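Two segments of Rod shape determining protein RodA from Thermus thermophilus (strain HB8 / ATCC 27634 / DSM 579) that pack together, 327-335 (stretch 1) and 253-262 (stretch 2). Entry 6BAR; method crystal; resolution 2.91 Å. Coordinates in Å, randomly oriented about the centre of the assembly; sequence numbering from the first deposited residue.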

# COMPACT_ATOMS: atom_id res chain seq x y z
N LEU A 327 2.08 -9.37 4.76
CA LEU A 327 2.45 -8.12 4.10
C LEU A 327 3.74 -8.32 3.31
O LEU A 327 4.80 -8.59 3.89
CB LEU A 327 2.63 -7.00 5.11
CG LEU A 327 1.46 -6.64 6.03
CD1 LEU A 327 1.84 -5.52 7.00
CD2 LEU A 327 0.24 -6.26 5.21
N THR A 328 3.67 -8.16 2.00
CA THR A 328 4.86 -8.27 1.17
C THR A 328 5.59 -6.94 1.11
O THR A 328 5.08 -5.89 1.52
CB THR A 328 4.49 -8.75 -0.23
OG1 THR A 328 3.40 -7.97 -0.73
CG2 THR A 328 4.10 -10.21 -0.20
N LEU A 329 6.82 -7.00 0.62
CA LEU A 329 7.57 -5.80 0.32
C LEU A 329 7.01 -5.20 -0.96
O LEU A 329 7.07 -5.84 -2.01
CB LEU A 329 9.04 -6.12 0.17
CG LEU A 329 9.99 -4.97 0.42
CD1 LEU A 329 9.74 -4.39 1.80
CD2 LEU A 329 11.41 -5.47 0.30
N PRO A 330 6.43 -4.00 -0.92
CA PRO A 330 5.72 -3.47 -2.09
C PRO A 330 6.63 -3.28 -3.30
O PRO A 330 7.74 -2.77 -3.18
CB PRO A 330 5.14 -2.14 -1.59
CG PRO A 330 5.93 -1.81 -0.34
CD PRO A 330 6.30 -3.12 0.26
N LEU A 331 6.13 -3.71 -4.47
CA LEU A 331 6.80 -3.62 -5.76
C LEU A 331 7.98 -4.59 -5.89
O LEU A 331 8.50 -4.80 -6.99
CB LEU A 331 7.30 -2.19 -6.04
CG LEU A 331 6.29 -1.04 -6.14
CD1 LEU A 331 7.01 0.29 -6.13
CD2 LEU A 331 5.45 -1.19 -7.40
N PHE A 332 8.40 -5.19 -4.77
CA PHE A 332 9.60 -6.02 -4.73
C PHE A 332 9.32 -7.49 -4.46
O PHE A 332 9.82 -8.36 -5.18
CB PHE A 332 10.56 -5.48 -3.65
CG PHE A 332 11.90 -6.16 -3.65
CD1 PHE A 332 12.87 -5.80 -4.58
CD2 PHE A 332 12.20 -7.15 -2.73
CE1 PHE A 332 14.11 -6.42 -4.58
CE2 PHE A 332 13.44 -7.78 -2.72
CZ PHE A 332 14.39 -7.41 -3.66
N SER A 333 8.54 -7.80 -3.43
CA SER A 333 8.28 -9.19 -3.10
C SER A 333 7.32 -9.82 -4.11
O SER A 333 6.63 -9.13 -4.87
CB SER A 333 7.71 -9.31 -1.69
OG SER A 333 7.54 -10.67 -1.32
N TYR A 334 7.29 -11.15 -4.11
CA TYR A 334 6.46 -11.89 -5.06
C TYR A 334 4.99 -11.78 -4.69
O TYR A 334 4.62 -11.83 -3.51
CB TYR A 334 6.87 -13.37 -5.08
CG TYR A 334 5.93 -14.22 -5.90
CD1 TYR A 334 6.01 -14.25 -7.28
CD2 TYR A 334 4.95 -14.98 -5.28
CE1 TYR A 334 5.14 -15.01 -8.03
CE2 TYR A 334 4.07 -15.75 -6.02
CZ TYR A 334 4.17 -15.76 -7.40
OH TYR A 334 3.31 -16.53 -8.14
N GLY A 335 4.14 -11.64 -5.71
CA GLY A 335 2.72 -11.44 -5.50
C GLY A 335 2.08 -10.57 -6.56
O GLY A 335 2.34 -9.36 -6.62
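Stretch 2 253-262: HTDFVFSVWA

Stretch 2 lies against stretch 1 through a small, mainly apolar contact of side chains, burying 408 Å² in all, with no hydrogen bond from one stretch to the other. Stretch 1 has no regular helix or strand, although its backbone folds locally where F332 N and S333 N both donate to L329 O, at 3.1 and 2.8 Å. Stretch 2 opens with a type I beta turn from H253 to F256, closed by F256 N to H253 O at 3.2 Å, and ends in a helix that runs on beyond A262. D255 O accepts from both S259 N and S259 OG, each at 2.8 Å, tying the turn to the segment that follows. Over this part the two stretches run broadly in the same sense, from T328 and T254, with CA atoms 7.2 Å apart, to S333 and V257, where the CA atoms close to 5.7 Å.

V257 is the hub. Its CB points toward stretch 1, and its short, branched side chain places a methyl on each of two neighbours: V257 CG2 lies 3.6 Å from Y334 N and 3.7 Å from Y334 CB, while V257 CG1 lies 3.9 Å from F332 O. S333, whose side chain is short, sets its OG 4.1 Å from V257 CG2 and 3.8 Å from T254 O, the latter too long for a hydrogen bond.

The aromatic residues extend the contact. The CA-to-CB bond of F332 points sideways, but the long side chain brings the ring edge to the face of W261, with F332 CZ 4.0 Å from W261 CG and the planes at 80°. Y334 meets F256 through its CB, 4.1 Å from F256 CZ, while its own ring leads away. L329 CD2 touches F258 CD1 at 4.1 Å, and the methyls T328 CG2 and T254 CG2 meet at the same distance, leaving both threonine hydroxyls out of this contact.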

# COMPACT_ATOMS: atom_id res chain seq x y z
N HIS A 253 8.70 -19.57 2.52
CA HIS A 253 8.06 -18.57 3.36
C HIS A 253 7.74 -17.31 2.55
O HIS A 253 8.13 -17.16 1.39
CB HIS A 253 8.95 -18.22 4.55
N THR A 254 7.00 -16.38 3.18
CA THR A 254 6.63 -15.15 2.49
C THR A 254 7.86 -14.31 2.16
O THR A 254 7.88 -13.60 1.14
CB THR A 254 5.65 -14.32 3.34
OG1 THR A 254 4.62 -15.16 3.86
CG2 THR A 254 5.01 -13.23 2.49
N ASP A 255 8.91 -14.40 2.99
CA ASP A 255 10.15 -13.66 2.79
C ASP A 255 11.16 -14.41 1.92
O ASP A 255 12.37 -14.14 2.02
CB ASP A 255 10.77 -13.29 4.15
CG ASP A 255 10.95 -14.50 5.08
OD1 ASP A 255 11.79 -15.38 4.79
OD2 ASP A 255 10.26 -14.55 6.12
N PHE A 256 10.70 -15.32 1.05
CA PHE A 256 11.62 -16.09 0.21
C PHE A 256 12.18 -15.27 -0.95
O PHE A 256 12.99 -15.79 -1.72
CB PHE A 256 10.94 -17.37 -0.31
CG PHE A 256 10.05 -17.18 -1.53
CD1 PHE A 256 8.80 -16.59 -1.43
CD2 PHE A 256 10.46 -17.66 -2.78
CE1 PHE A 256 7.99 -16.44 -2.55
CE2 PHE A 256 9.65 -17.51 -3.89
CZ PHE A 256 8.41 -16.91 -3.78
N VAL A 257 11.78 -14.00 -1.07
CA VAL A 257 12.30 -13.10 -2.08
C VAL A 257 13.30 -12.15 -1.42
O VAL A 257 14.25 -11.69 -2.06
CB VAL A 257 11.16 -12.32 -2.77
CG1 VAL A 257 11.67 -11.54 -3.97
CG2 VAL A 257 10.05 -13.28 -3.17
N PHE A 258 13.10 -11.87 -0.14
CA PHE A 258 13.97 -10.94 0.56
C PHE A 258 15.07 -11.63 1.35
O PHE A 258 16.18 -11.09 1.48
CB PHE A 258 13.14 -10.05 1.49
CG PHE A 258 13.97 -9.06 2.27
CD1 PHE A 258 14.39 -7.88 1.68
CD2 PHE A 258 14.33 -9.33 3.57
CE1 PHE A 258 15.15 -6.98 2.40
CE2 PHE A 258 15.09 -8.43 4.29
CZ PHE A 258 15.50 -7.26 3.70
N SER A 259 14.80 -12.82 1.90
CA SER A 259 15.83 -13.56 2.61
C SER A 259 16.96 -13.99 1.68
O SER A 259 18.10 -14.14 2.13
CB SER A 259 15.22 -14.78 3.31
OG SER A 259 14.70 -15.71 2.38
N VAL A 260 16.66 -14.17 0.40
CA VAL A 260 17.66 -14.52 -0.60
C VAL A 260 18.41 -13.29 -1.09
O VAL A 260 19.62 -13.34 -1.33
CB VAL A 260 16.99 -15.28 -1.76
CG1 VAL A 260 18.03 -15.77 -2.76
CG2 VAL A 260 16.16 -16.45 -1.23
N TRP A 261 17.71 -12.15 -1.24
CA TRP A 261 18.38 -10.92 -1.65
C TRP A 261 19.34 -10.42 -0.58
O TRP A 261 20.44 -9.96 -0.89
CB TRP A 261 17.34 -9.83 -1.97
CG TRP A 261 17.92 -8.43 -2.08
CD1 TRP A 261 18.09 -7.51 -1.07
CD2 TRP A 261 18.39 -7.78 -3.28
NE1 TRP A 261 18.64 -6.35 -1.56
CE2 TRP A 261 18.84 -6.49 -2.91
CE3 TRP A 261 18.49 -8.17 -4.62
CZ2 TRP A 261 19.36 -5.59 -3.84
CZ3 TRP A 261 19.01 -7.28 -5.54
CH2 TRP A 261 19.44 -6.00 -5.14
N ALA A 262 18.94 -10.51 0.70
CA ALA A 262 19.78 -10.01 1.78
C ALA A 262 21.08 -10.79 1.91
O ALA A 262 22.06 -10.24 2.43
CB ALA A 262 19.00 -10.06 3.10